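Long-range contacts in exopolysaccharide biosynthesis protein (Pantoea stewartii subsp. stewartii DC283, PDB 6TGF), which modifies the bacterium's glycan biofilm as a trimeric enzyme with a bacteriophage tailspike-like fold, probably by hydrolysing the exopolysaccharide: residues B[481-486]-B[511-516]; B[548-553]-B[658-663]; B[552-557]-B[647-652]; B[557-562]-B[642-647]. All blocks are in the same frame, centred on the assembly; numbering follows the deposited sequence.

Interaction 1 (B[481-486]-B[511-516]); sequences NTRQTN and TRVESY. With EDO (1,2-ethanediol), chain C.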
loop_
_atom_site.group_PDB
_atom_site.type_symbol
_atom_site.label_atom_id
_atom_site.label_comp_id
_atom_site.label_asym_id
_atom_site.label_seq_id
_atom_site.Cartn_x
_atom_site.Cartn_y
_atom_site.Cartn_z
ATOM N N ASN B 481 -10.450 12.941 7.167
ATOM C CA ASN B 481 -9.193 13.534 6.635
ATOM C C ASN B 481 -9.016 13.015 5.200
ATOM O O ASN B 481 -8.423 11.931 5.030
ATOM C CB ASN B 481 -8.013 13.209 7.557
ATOM C CG ASN B 481 -6.806 14.095 7.335
ATOM O OD1 ASN B 481 -6.645 14.685 6.268
ATOM N ND2 ASN B 481 -5.950 14.193 8.340
ATOM N N THR B 482 -9.539 13.744 4.207
ATOM C CA THR B 482 -9.873 13.193 2.864
ATOM C C THR B 482 -9.061 13.876 1.759
ATOM O O THR B 482 -8.708 15.061 1.919
ATOM C CB THR B 482 -11.378 13.302 2.585
ATOM O OG1 THR B 482 -11.680 14.637 2.175
ATOM C CG2 THR B 482 -12.230 12.938 3.782
ATOM N N ARG B 483 -8.793 13.137 0.676
ATOM C CA ARG B 483 -8.222 13.656 -0.596
ATOM C C ARG B 483 -8.919 12.988 -1.786
ATOM O O ARG B 483 -9.157 11.766 -1.722
ATOM C CB ARG B 483 -6.716 13.394 -0.682
ATOM C CG ARG B 483 -5.884 14.161 0.336
ATOM C CD ARG B 483 -4.400 14.018 0.056
ATOM N NE ARG B 483 -3.974 12.626 0.106
ATOM C CZ ARG B 483 -2.792 12.174 -0.301
ATOM N NH1 ARG B 483 -1.890 13.002 -0.803
ATOM N NH2 ARG B 483 -2.518 10.884 -0.208
ATOM N N GLN B 484 -9.225 13.772 -2.824
ATOM C CA GLN B 484 -9.701 13.299 -4.151
ATOM C C GLN B 484 -10.951 12.424 -3.979
ATOM O O GLN B 484 -10.978 11.305 -4.531
ATOM C CB GLN B 484 -8.572 12.559 -4.874
ATOM C CG GLN B 484 -8.720 12.552 -6.390
ATOM C CD GLN B 484 -7.593 11.821 -7.077
ATOM O OE1 GLN B 484 -6.677 12.428 -7.626
ATOM N NE2 GLN B 484 -7.648 10.499 -7.041
ATOM N N THR B 485 -11.952 12.921 -3.244
ATOM C CA THR B 485 -13.298 12.298 -3.130
ATOM C C THR B 485 -14.070 12.595 -4.420
ATOM O O THR B 485 -14.223 13.786 -4.753
ATOM C CB THR B 485 -14.053 12.788 -1.889
ATOM O OG1 THR B 485 -13.220 12.578 -0.748
ATOM C CG2 THR B 485 -15.376 12.080 -1.691
ATOM N N ASN B 486 -14.515 11.546 -5.115
ATOM C CA ASN B 486 -15.214 11.629 -6.424
ATOM C C ASN B 486 -16.693 11.285 -6.222
ATOM O O ASN B 486 -17.004 10.090 -6.080
ATOM C CB ASN B 486 -14.561 10.710 -7.459
ATOM C CG ASN B 486 -15.299 10.681 -8.779
ATOM O OD1 ASN B 486 -15.442 9.626 -9.390
ATOM N ND2 ASN B 486 -15.775 11.831 -9.227
ATOM N N THR B 511 -11.269 17.667 7.838
ATOM C CA THR B 511 -10.456 18.427 6.853
ATOM C C THR B 511 -10.556 17.720 5.497
ATOM O O THR B 511 -10.293 16.504 5.438
ATOM C CB THR B 511 -9.008 18.594 7.331
ATOM O OG1 THR B 511 -9.043 19.409 8.502
ATOM C CG2 THR B 511 -8.105 19.231 6.297
ATOM N N ARG B 512 -10.949 18.462 4.461
ATOM C CA ARG B 512 -11.071 17.965 3.068
ATOM C C ARG B 512 -10.050 18.713 2.208
ATOM O O ARG B 512 -10.236 19.926 1.986
ATOM C CB ARG B 512 -12.505 18.152 2.563
ATOM C CG ARG B 512 -13.544 17.350 3.335
ATOM C CD ARG B 512 -14.951 17.578 2.813
ATOM N NE ARG B 512 -15.420 18.937 3.056
ATOM C CZ ARG B 512 -16.492 19.492 2.487
ATOM N NH1 ARG B 512 -17.229 18.809 1.624
ATOM N NH2 ARG B 512 -16.821 20.740 2.783
ATOM N N VAL B 513 -8.994 18.016 1.782
ATOM C CA VAL B 513 -7.942 18.547 0.869
ATOM C C VAL B 513 -8.271 18.065 -0.546
ATOM O O VAL B 513 -8.142 16.853 -0.799
ATOM C CB VAL B 513 -6.533 18.113 1.314
ATOM C CG1 VAL B 513 -5.456 18.620 0.367
ATOM C CG2 VAL B 513 -6.237 18.556 2.738
ATOM N N GLU B 514 -8.702 18.983 -1.416
ATOM C CA GLU B 514 -9.013 18.713 -2.845
ATOM C C GLU B 514 -8.072 19.538 -3.726
ATOM O O GLU B 514 -7.491 20.520 -3.227
ATOM C CB GLU B 514 -10.478 19.038 -3.148
ATOM C CG GLU B 514 -11.457 18.089 -2.481
ATOM C CD GLU B 514 -11.492 16.685 -3.062
ATOM O OE1 GLU B 514 -10.950 16.486 -4.171
ATOM O OE2 GLU B 514 -12.062 15.791 -2.403
ATOM N N SER B 515 -7.934 19.134 -4.990
ATOM C CA SER B 515 -7.153 19.833 -6.043
ATOM C C SER B 515 -7.683 21.262 -6.225
ATOM O O SER B 515 -6.860 22.173 -6.445
ATOM C CB SER B 515 -7.205 19.053 -7.332
ATOM O OG SER B 515 -8.549 18.832 -7.737
ATOM N N TYR B 516 -9.004 21.443 -6.112
ATOM C CA TYR B 516 -9.731 22.704 -6.422
ATOM C C TYR B 516 -9.876 23.588 -5.175
ATOM O O TYR B 516 -10.289 24.752 -5.331
ATOM C CB TYR B 516 -11.104 22.403 -7.034
ATOM C CG TYR B 516 -11.940 21.391 -6.290
ATOM C CD1 TYR B 516 -12.569 21.711 -5.096
ATOM C CD2 TYR B 516 -12.116 20.110 -6.790
ATOM C CE1 TYR B 516 -13.345 20.786 -4.416
ATOM C CE2 TYR B 516 -12.886 19.172 -6.121
ATOM C CZ TYR B 516 -13.505 19.512 -4.931
ATOM O OH TYR B 516 -14.264 18.588 -4.273
HETATM C C1 EDO C . -14.365 15.802 -7.843
HETATM O O1 EDO C . -14.407 14.580 -8.552
HETATM C C2 EDO C . -15.685 16.480 -7.767
HETATM O O2 EDO C . -16.681 15.707 -7.125
HETATM O O HOH W 1 -10.842 15.829 -0.041
#
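Asn481 pairs with Thr511, and Thr482 with Arg512, where neighbouring coils of the parallel beta-helix stack; the two short strand axes approach to 4.9 Å and run 14° apart. Asn481 lends its CA-H to Thr511 O, while its amide ND2 reaches Val513 O of the third subunit, a polar end suited to a buried trimer interface. Thr482 makes the regular ladder: its N donates to Thr511 O (3.1 Å) and its O accepts from Val513 N (3.0 Å). The Thr482 side chain lies beside that of Arg512, with OG1 3.5 Å from Arg512 CG. Thr482 OG1 also meets a water at 2.7 Å, and this water donates to Glu514 OE2. Arg483 sets its aliphatic CG alongside Val513 CB, and beyond it the guanidinium forms salt bridges to Asp462 of its own chain and Asp462 of the second subunit. At Gln484 positive backbone angles (phi 56°) interrupt the strand. Here Glu514, bent at chi2 (-71°), brings its carboxylate across. Thr485 N donates at 3.0 Å to Glu514 OE2, which accepts through its syn lone pair; a long acidic side chain thus takes over the acceptor role that a strand carbonyl plays earlier. Farther on, Asn486 ND2 donates to O1 of an ethanediol, probably from the crystallisation liquor, at 3.1 Å.

Interaction 2 (B[548-553]-B[658-663]); sequences ANLYSP and ARVDAK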
loop_
_atom_site.group_PDB
_atom_site.type_symbol
_atom_site.label_atom_id
_atom_site.label_comp_id
_atom_site.label_asym_id
_atom_site.label_seq_id
_atom_site.Cartn_x
_atom_site.Cartn_y
_atom_site.Cartn_z
ATOM N N ALA B 548 -6.458 39.702 -13.022
ATOM C CA ALA B 548 -7.238 38.481 -13.326
ATOM C C ALA B 548 -8.613 38.842 -13.894
ATOM O O ALA B 548 -8.999 40.024 -13.826
ATOM C CB ALA B 548 -7.377 37.654 -12.071
ATOM N N ASN B 549 -9.305 37.839 -14.444
ATOM C CA ASN B 549 -10.769 37.862 -14.698
ATOM C C ASN B 549 -11.458 37.150 -13.531
ATOM O O ASN B 549 -11.173 35.955 -13.321
ATOM C CB ASN B 549 -11.143 37.211 -16.031
ATOM C CG ASN B 549 -12.642 37.126 -16.231
ATOM O OD1 ASN B 549 -13.314 38.147 -16.359
ATOM N ND2 ASN B 549 -13.176 35.915 -16.249
ATOM N N LEU B 550 -12.310 37.866 -12.793
ATOM C CA LEU B 550 -13.119 37.315 -11.672
ATOM C C LEU B 550 -14.449 36.795 -12.228
ATOM O O LEU B 550 -15.201 37.607 -12.802
ATOM C CB LEU B 550 -13.359 38.412 -10.629
ATOM C CG LEU B 550 -12.111 39.030 -9.999
ATOM C CD1 LEU B 550 -12.487 40.230 -9.146
ATOM C CD2 LEU B 550 -11.346 38.007 -9.173
ATOM N N TYR B 551 -14.721 35.495 -12.065
ATOM C CA TYR B 551 -16.027 34.864 -12.388
ATOM C C TYR B 551 -16.885 34.807 -11.120
ATOM O O TYR B 551 -16.569 34.013 -10.211
ATOM C CB TYR B 551 -15.852 33.462 -12.977
ATOM C CG TYR B 551 -17.144 32.843 -13.445
ATOM C CD1 TYR B 551 -17.947 32.123 -12.578
ATOM C CD2 TYR B 551 -17.584 33.005 -14.748
ATOM C CE1 TYR B 551 -19.145 31.565 -12.995
ATOM C CE2 TYR B 551 -18.777 32.451 -15.183
ATOM C CZ TYR B 551 -19.563 31.730 -14.302
ATOM O OH TYR B 551 -20.737 31.181 -14.729
ATOM N N SER B 552 -17.943 35.624 -11.078
ATOM C CA SER B 552 -18.930 35.706 -9.970
ATOM C C SER B 552 -20.189 34.936 -10.367
ATOM O O SER B 552 -20.960 35.410 -11.197
ATOM C CB SER B 552 -19.237 37.144 -9.634
ATOM O OG SER B 552 -18.087 37.961 -9.796
ATOM N N PRO B 553 -20.427 33.720 -9.819
ATOM C CA PRO B 553 -21.565 32.900 -10.238
ATOM C C PRO B 553 -22.951 33.427 -9.833
ATOM O O PRO B 553 -23.907 33.045 -10.480
ATOM C CB PRO B 553 -21.309 31.545 -9.558
ATOM C CG PRO B 553 -20.449 31.881 -8.360
ATOM C CD PRO B 553 -19.596 33.051 -8.805
ATOM N N ALA B 658 -17.005 29.900 -8.267
ATOM C CA ALA B 658 -16.135 31.095 -8.361
ATOM C C ALA B 658 -14.808 30.715 -9.029
ATOM O O ALA B 658 -14.368 29.558 -8.867
ATOM C CB ALA B 658 -15.909 31.669 -6.985
ATOM N N ARG B 659 -14.203 31.661 -9.751
ATOM C CA ARG B 659 -12.884 31.502 -10.417
ATOM C C ARG B 659 -12.087 32.803 -10.298
ATOM O O ARG B 659 -12.699 33.883 -10.387
ATOM C CB ARG B 659 -13.055 31.155 -11.899
ATOM C CG ARG B 659 -13.106 29.664 -12.198
ATOM C CD ARG B 659 -13.709 29.374 -13.559
ATOM N NE ARG B 659 -13.319 30.336 -14.585
ATOM C CZ ARG B 659 -14.100 30.756 -15.584
ATOM N NH1 ARG B 659 -15.342 30.317 -15.708
ATOM N NH2 ARG B 659 -13.636 31.630 -16.460
ATOM N N VAL B 660 -10.773 32.687 -10.095
ATOM C CA VAL B 660 -9.779 33.766 -10.355
ATOM C C VAL B 660 -8.941 33.323 -11.558
ATOM O O VAL B 660 -7.992 32.539 -11.364
ATOM C CB VAL B 660 -8.913 34.066 -9.114
ATOM C CG1 VAL B 660 -7.771 35.021 -9.428
ATOM C CG2 VAL B 660 -9.754 34.609 -7.967
ATOM N N ASP B 661 -9.321 33.768 -12.759
ATOM C CA ASP B 661 -8.563 33.524 -14.014
ATOM C C ASP B 661 -7.351 34.456 -14.009
ATOM O O ASP B 661 -7.420 35.529 -14.639
ATOM C CB ASP B 661 -9.436 33.728 -15.255
ATOM C CG ASP B 661 -10.695 32.879 -15.270
ATOM O OD1 ASP B 661 -10.715 31.845 -14.573
ATOM O OD2 ASP B 661 -11.646 33.266 -15.976
ATOM N N ALA B 662 -6.299 34.061 -13.289
ATOM C CA ALA B 662 -5.069 34.857 -13.070
ATOM C C ALA B 662 -4.380 35.113 -14.414
ATOM O O ALA B 662 -4.101 34.134 -15.134
ATOM C CB ALA B 662 -4.158 34.147 -12.099
ATOM N N LYS B 663 -4.150 36.389 -14.739
ATOM C CA LYS B 663 -3.369 36.846 -15.920
ATOM C C LYS B 663 -2.034 37.410 -15.422
ATOM O O LYS B 663 -0.983 36.930 -15.886
ATOM C CB LYS B 663 -4.156 37.895 -16.715
ATOM C CG LYS B 663 -5.595 37.520 -17.046
ATOM C CD LYS B 663 -5.723 36.370 -18.021
ATOM C CE LYS B 663 -7.154 35.906 -18.187
ATOM N NZ LYS B 663 -7.233 34.649 -18.967
#
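Val660 spreads its two methyls between Ala548 and Leu550: CG1 lies 3.8 Å from Ala548 CB, and CG2 lies 3.9 Å from Leu550 CD2. This is the apolar face of an antiparallel strand pair, and it turns toward Trp559 of the facing sheet, so small and branched aliphatic residues suit it. Asn549 with Asp661 and Tyr551 with Arg659 are the hydrogen-bonded pairs; Tyr551 N donates to Arg659 O at 3.1 Å, whereas the return bond from Arg659 N is weak. Their side chains stand on the other, polar face. Asn549, with CG anti to its backbone N (chi1 175°), lies beside Asp661 and gives ND2 to OD2 at 3.1 Å, nearly straight and in the amide plane, on the oxygen's anti side but well out of the carboxylate plane; its OD1 accepts from Gln628, and ND2 also donates to Asp626. Arg659 grips the same carboxylate side-on, NE to OD1 (3.0 Å) and NH2 to OD2, each on a syn lone pair. Its NH1 lies over one face of the Tyr551 ring, 3.6 Å from CD2, while the middle of the guanidinium sits over Tyr551 CB. Trp506 of the second subunit faces the Arg659 end of this ion pair in a cation-pi contact and meets the Tyr551 ring edge-to-face. The two-nitrogen grip and the Asn549 amide would be expected to favour the carboxylate form of Asp661.

Interaction 3 (B[552-557]-B[647-652]); sequences SPTVGD and TAKDRF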
loop_
_atom_site.group_PDB
_atom_site.type_symbol
_atom_site.label_atom_id
_atom_site.label_comp_id
_atom_site.label_asym_id
_atom_site.label_seq_id
_atom_site.Cartn_x
_atom_site.Cartn_y
_atom_site.Cartn_z
ATOM N N SER B 552 -17.943 35.624 -11.078
ATOM C CA SER B 552 -18.930 35.706 -9.970
ATOM C C SER B 552 -20.189 34.936 -10.367
ATOM O O SER B 552 -20.960 35.410 -11.197
ATOM C CB SER B 552 -19.237 37.144 -9.634
ATOM O OG SER B 552 -18.087 37.961 -9.796
ATOM N N PRO B 553 -20.427 33.720 -9.819
ATOM C CA PRO B 553 -21.565 32.900 -10.238
ATOM C C PRO B 553 -22.951 33.427 -9.833
ATOM O O PRO B 553 -23.907 33.045 -10.480
ATOM C CB PRO B 553 -21.309 31.545 -9.558
ATOM C CG PRO B 553 -20.449 31.881 -8.360
ATOM C CD PRO B 553 -19.596 33.051 -8.805
ATOM N N THR B 554 -23.031 34.269 -8.795
ATOM C CA THR B 554 -24.302 34.792 -8.218
ATOM C C THR B 554 -24.281 36.326 -8.193
ATOM O O THR B 554 -23.208 36.896 -7.914
ATOM C CB THR B 554 -24.533 34.249 -6.803
ATOM O OG1 THR B 554 -24.181 32.865 -6.786
ATOM C CG2 THR B 554 -25.961 34.421 -6.332
ATOM N N VAL B 555 -25.431 36.957 -8.457
ATOM C CA VAL B 555 -25.650 38.427 -8.304
ATOM C C VAL B 555 -25.408 38.793 -6.834
ATOM O O VAL B 555 -25.990 38.120 -5.959
ATOM C CB VAL B 555 -27.062 38.846 -8.766
ATOM C CG1 VAL B 555 -27.425 40.255 -8.313
ATOM C CG2 VAL B 555 -27.222 38.717 -10.272
ATOM N N GLY B 556 -24.577 39.811 -6.586
ATOM C CA GLY B 556 -24.272 40.332 -5.238
ATOM C C GLY B 556 -22.995 39.743 -4.658
ATOM O O GLY B 556 -22.640 40.132 -3.528
ATOM N N ASP B 557 -22.330 38.840 -5.391
ATOM C CA ASP B 557 -21.041 38.214 -4.985
ATOM C C ASP B 557 -19.981 39.313 -4.841
ATOM O O ASP B 557 -19.798 40.077 -5.805
ATOM C CB ASP B 557 -20.591 37.147 -5.987
ATOM C CG ASP B 557 -21.307 35.813 -5.846
ATOM O OD1 ASP B 557 -21.978 35.609 -4.815
ATOM O OD2 ASP B 557 -21.187 34.986 -6.771
ATOM N N THR B 647 -17.101 36.218 -1.278
ATOM C CA THR B 647 -18.405 35.685 -0.797
ATOM C C THR B 647 -18.943 34.656 -1.801
ATOM O O THR B 647 -19.952 33.998 -1.483
ATOM C CB THR B 647 -19.432 36.808 -0.604
ATOM O OG1 THR B 647 -19.843 37.273 -1.891
ATOM C CG2 THR B 647 -18.895 37.964 0.210
ATOM N N ALA B 648 -18.299 34.537 -2.967
ATOM C CA ALA B 648 -18.713 33.663 -4.089
ATOM C C ALA B 648 -18.613 32.190 -3.673
ATOM O O ALA B 648 -17.716 31.850 -2.873
ATOM C CB ALA B 648 -17.866 33.957 -5.303
ATOM N N LYS B 649 -19.512 31.355 -4.204
ATOM C CA LYS B 649 -19.594 29.898 -3.915
ATOM C C LYS B 649 -18.435 29.191 -4.625
ATOM O O LYS B 649 -18.265 29.417 -5.838
ATOM C CB LYS B 649 -20.952 29.348 -4.362
ATOM C CG LYS B 649 -22.156 29.999 -3.689
ATOM C CD LYS B 649 -23.391 30.083 -4.563
ATOM C CE LYS B 649 -24.335 28.912 -4.392
ATOM N NZ LYS B 649 -25.594 29.118 -5.146
ATOM N N ASP B 650 -17.667 28.382 -3.887
ATOM C CA ASP B 650 -16.479 27.648 -4.399
ATOM C C ASP B 650 -16.930 26.279 -4.927
ATOM O O ASP B 650 -18.153 26.022 -4.937
ATOM C CB ASP B 650 -15.383 27.561 -3.331
ATOM C CG ASP B 650 -15.710 26.659 -2.152
ATOM O OD1 ASP B 650 -16.870 26.215 -2.053
ATOM O OD2 ASP B 650 -14.800 26.416 -1.335
ATOM N N ARG B 651 -15.978 25.441 -5.350
ATOM C CA ARG B 651 -16.236 24.167 -6.077
ATOM C C ARG B 651 -16.868 23.130 -5.140
ATOM O O ARG B 651 -17.559 22.230 -5.654
ATOM C CB ARG B 651 -14.940 23.638 -6.702
ATOM C CG ARG B 651 -15.116 22.401 -7.571
ATOM C CD ARG B 651 -16.071 22.623 -8.732
ATOM N NE ARG B 651 -16.341 21.396 -9.470
ATOM C CZ ARG B 651 -17.321 20.535 -9.200
ATOM N NH1 ARG B 651 -18.157 20.749 -8.196
ATOM N NH2 ARG B 651 -17.465 19.453 -9.946
ATOM N N PHE B 652 -16.650 23.248 -3.826
ATOM C CA PHE B 652 -17.262 22.375 -2.786
ATOM C C PHE B 652 -18.786 22.550 -2.778
ATOM O O PHE B 652 -19.491 21.598 -2.396
ATOM C CB PHE B 652 -16.687 22.681 -1.399
ATOM C CG PHE B 652 -15.309 22.125 -1.144
ATOM C CD1 PHE B 652 -15.126 20.776 -0.883
ATOM C CD2 PHE B 652 -14.196 22.951 -1.149
ATOM C CE1 PHE B 652 -13.858 20.266 -0.643
ATOM C CE2 PHE B 652 -12.930 22.440 -0.910
ATOM C CZ PHE B 652 -12.763 21.098 -0.656
HETATM O O HOH W 2 -21.911 32.813 -5.290
#
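Thr554 and Lys649 meet at about a right angle, the hydroxyl OG1 of Thr554 lying 3.6 Å from CD of Lys649. The lysine's chi2 (148°), off a staggered value, sets CD beside that hydroxyl. Thr554 also opens a type II beta turn that closes at Asp557, with Gly556 supplying the positive phi required at the third position. Asp557 holds CG anti to its carbonyl carbon (chi1 -79°), beside its own N, and from there the carboxylate reaches back over the turn: Thr554 N donates to OD2 at 2.8 Å, coming from above the carboxylate plane. A water completes the junction. It donates to the same OD2, accepts from Lys649 N at 3.0 Å and hydrogen-bonds Thr554 OG1. Beside it Ala648 CB packs on Pro553 CD (4.0 Å) and lies 3.8 Å from Asp557 OD2, a small methyl that faces both the proline ring and the acid. Thr647 points its OG1 toward Asp557, 3.4 Å from CA, and the hydroxyl is hydrogen-bonded to Ser639 OG of the third subunit. The two loops share no direct hydrogen bond; across them the polar link runs through a water, and the buried OD2 takes both that water and Thr554 N.

Interaction 4 (B[557-562]-B[642-647]); sequences DSWEIE and IMIKST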
loop_
_atom_site.group_PDB
_atom_site.type_symbol
_atom_site.label_atom_id
_atom_site.label_comp_id
_atom_site.label_asym_id
_atom_site.label_seq_id
_atom_site.Cartn_x
_atom_site.Cartn_y
_atom_site.Cartn_z
ATOM N N ASP B 557 -22.330 38.840 -5.391
ATOM C CA ASP B 557 -21.041 38.214 -4.985
ATOM C C ASP B 557 -19.981 39.313 -4.841
ATOM O O ASP B 557 -19.798 40.077 -5.805
ATOM C CB ASP B 557 -20.591 37.147 -5.987
ATOM C CG ASP B 557 -21.307 35.813 -5.846
ATOM O OD1 ASP B 557 -21.978 35.609 -4.815
ATOM O OD2 ASP B 557 -21.187 34.986 -6.771
ATOM N N SER B 558 -19.319 39.382 -3.680
ATOM C CA SER B 558 -18.290 40.400 -3.337
ATOM C C SER B 558 -16.887 39.787 -3.422
ATOM O O SER B 558 -16.702 38.661 -2.922
ATOM C CB SER B 558 -18.543 40.995 -1.973
ATOM O OG SER B 558 -19.559 41.984 -2.029
ATOM N N TRP B 559 -15.952 40.512 -4.045
ATOM C CA TRP B 559 -14.492 40.225 -4.068
ATOM C C TRP B 559 -13.747 41.390 -3.406
ATOM O O TRP B 559 -14.150 42.548 -3.631
ATOM C CB TRP B 559 -13.987 40.018 -5.502
ATOM C CG TRP B 559 -14.603 38.868 -6.236
ATOM C CD1 TRP B 559 -15.754 38.881 -6.967
ATOM C CD2 TRP B 559 -14.079 37.533 -6.342
ATOM N NE1 TRP B 559 -15.990 37.646 -7.508
ATOM C CE2 TRP B 559 -14.981 36.798 -7.141
ATOM C CE3 TRP B 559 -12.947 36.885 -5.835
ATOM C CZ2 TRP B 559 -14.782 35.451 -7.442
ATOM C CZ3 TRP B 559 -12.751 35.554 -6.131
ATOM C CH2 TRP B 559 -13.658 34.849 -6.924
ATOM N N GLU B 560 -12.702 41.089 -2.629
ATOM C CA GLU B 560 -11.714 42.084 -2.135
ATOM C C GLU B 560 -10.308 41.596 -2.500
ATOM O O GLU B 560 -9.846 40.620 -1.880
ATOM C CB GLU B 560 -11.848 42.304 -0.626
ATOM C CG GLU B 560 -10.904 43.363 -0.084
ATOM C CD GLU B 560 -10.993 43.587 1.414
ATOM O OE1 GLU B 560 -11.606 44.590 1.824
ATOM O OE2 GLU B 560 -10.445 42.760 2.169
ATOM N N ILE B 561 -9.673 42.246 -3.479
ATOM C CA ILE B 561 -8.263 41.988 -3.896
ATOM C C ILE B 561 -7.348 42.910 -3.086
ATOM O O ILE B 561 -7.355 44.132 -3.349
ATOM C CB ILE B 561 -8.079 42.194 -5.413
ATOM C CG1 ILE B 561 -8.917 41.205 -6.227
ATOM C CG2 ILE B 561 -6.606 42.128 -5.794
ATOM C CD1 ILE B 561 -9.133 41.625 -7.662
ATOM N N GLU B 562 -6.604 42.340 -2.133
ATOM C CA GLU B 562 -5.563 43.048 -1.345
ATOM C C GLU B 562 -4.242 42.990 -2.119
ATOM O O GLU B 562 -3.704 41.878 -2.280
ATOM C CB GLU B 562 -5.412 42.414 0.039
ATOM C CG GLU B 562 -4.305 43.028 0.875
ATOM C CD GLU B 562 -4.056 42.334 2.201
ATOM O OE1 GLU B 562 -3.116 42.737 2.908
ATOM O OE2 GLU B 562 -4.799 41.385 2.521
ATOM N N ILE B 642 -0.596 39.610 -4.296
ATOM C CA ILE B 642 -2.070 39.651 -4.540
ATOM C C ILE B 642 -2.722 38.597 -3.639
ATOM O O ILE B 642 -2.388 37.404 -3.781
ATOM C CB ILE B 642 -2.407 39.443 -6.033
ATOM C CG1 ILE B 642 -2.216 40.717 -6.863
ATOM C CG2 ILE B 642 -3.823 38.911 -6.204
ATOM C CD1 ILE B 642 -0.940 41.479 -6.588
ATOM N N MET B 643 -3.610 39.034 -2.743
ATOM C CA MET B 643 -4.342 38.167 -1.782
ATOM C C MET B 643 -5.819 38.572 -1.796
ATOM O O MET B 643 -6.097 39.784 -1.769
ATOM C CB MET B 643 -3.744 38.305 -0.378
ATOM C CG MET B 643 -2.269 37.921 -0.338
ATOM S SD MET B 643 -1.479 38.088 1.281
ATOM C CE MET B 643 -1.850 39.799 1.650
ATOM N N ILE B 644 -6.722 37.589 -1.873
ATOM C CA ILE B 644 -8.151 37.791 -2.251
ATOM C C ILE B 644 -9.065 37.171 -1.187
ATOM O O ILE B 644 -8.734 36.084 -0.676
ATOM C CB ILE B 644 -8.421 37.214 -3.657
ATOM C CG1 ILE B 644 -7.430 37.760 -4.688
ATOM C CG2 ILE B 644 -9.867 37.458 -4.070
ATOM C CD1 ILE B 644 -7.565 37.165 -6.073
ATOM N N LYS B 645 -10.161 37.866 -0.870
ATOM C CA LYS B 645 -11.326 37.353 -0.100
ATOM C C LYS B 645 -12.556 37.403 -1.011
ATOM O O LYS B 645 -12.598 38.293 -1.882
ATOM C CB LYS B 645 -11.543 38.183 1.169
ATOM C CG LYS B 645 -10.438 38.069 2.210
ATOM C CD LYS B 645 -10.512 39.128 3.284
ATOM C CE LYS B 645 -9.445 38.961 4.343
ATOM N NZ LYS B 645 -9.791 39.684 5.589
ATOM N N SER B 646 -13.513 36.489 -0.826
ATOM C CA SER B 646 -14.699 36.332 -1.709
ATOM C C SER B 646 -15.891 35.762 -0.933
ATOM O O SER B 646 -15.673 34.914 -0.047
ATOM C CB SER B 646 -14.364 35.470 -2.897
ATOM O OG SER B 646 -15.417 35.490 -3.849
ATOM N N THR B 647 -17.101 36.218 -1.278
ATOM C CA THR B 647 -18.405 35.685 -0.797
ATOM C C THR B 647 -18.943 34.656 -1.801
ATOM O O THR B 647 -19.952 33.998 -1.483
ATOM C CB THR B 647 -19.432 36.808 -0.604
ATOM O OG1 THR B 647 -19.843 37.273 -1.891
ATOM C CG2 THR B 647 -18.895 37.964 0.210
HETATM O O HOH W 3 -8.806 42.339 4.707
#
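Ser558 N donates to Thr647 OG1 in a nearly straight bond of 2.8 Å, and Thr647 N returns one to Ser558 O at 3.0 Å, so a side-chain hydroxyl extends the ladder past the end of the strand. Regular antiparallel pairing follows, Glu560 with Lys645 and Glu562 with Met643; Glu560 N reaches Lys645 O at 2.9 Å. Side by side on one face, Glu560 and Lys645 share a water between OE2 and NZ, but their salt bridges go to Arg590 and Glu562, respectively, of the third subunit. Met643, its CE turned back at chi3 (-55°), lays that methyl 3.4 Å from CD of Glu562, whose carboxylate is salt-bridged to Arg590 of its own chain and Lys645 of the second subunit. The opposite face is mostly apolar. Ser646 CB makes a CH-pi contact over the six-membered ring of Trp559, 3.8 Å from its centroid, and OG, bonded to Ala648 N, lies over the ring toward its rim; Ile644 CG2 meets the ring edge at CE3 (3.6 Å). This pair lies inside a five-stranded antiparallel sheet, between strands 534-537 and 589-597, with Trp559 and Ile561 packed on Leu550 of strand 543-551 in the facing sheet.

In the fold
All four contacts are largely buried, though Arg659 and Asp661 of interaction 2 are partly exposed. Interaction 1 belongs to the beta-helix and is parallel; interactions 2 and 4 are antiparallel ladders in two facing sheets nearer the C-terminus, whose apolar faces meet where Trp559 touches Val660. Interaction 3 joins the loops that connect these same strands, so along the chain it encloses interaction 4 and shares Asp557 and Thr647 with it. Its bonding is water-mediated, unlike the backbone ladders. Phe652 and Arg651 pack on Tyr516, bringing the end of the beta-helix against the loop of interaction 3. In interactions 1, 3 and 4 charged side chains form salt bridges across subunits; in interaction 2 Arg659 meets a tryptophan.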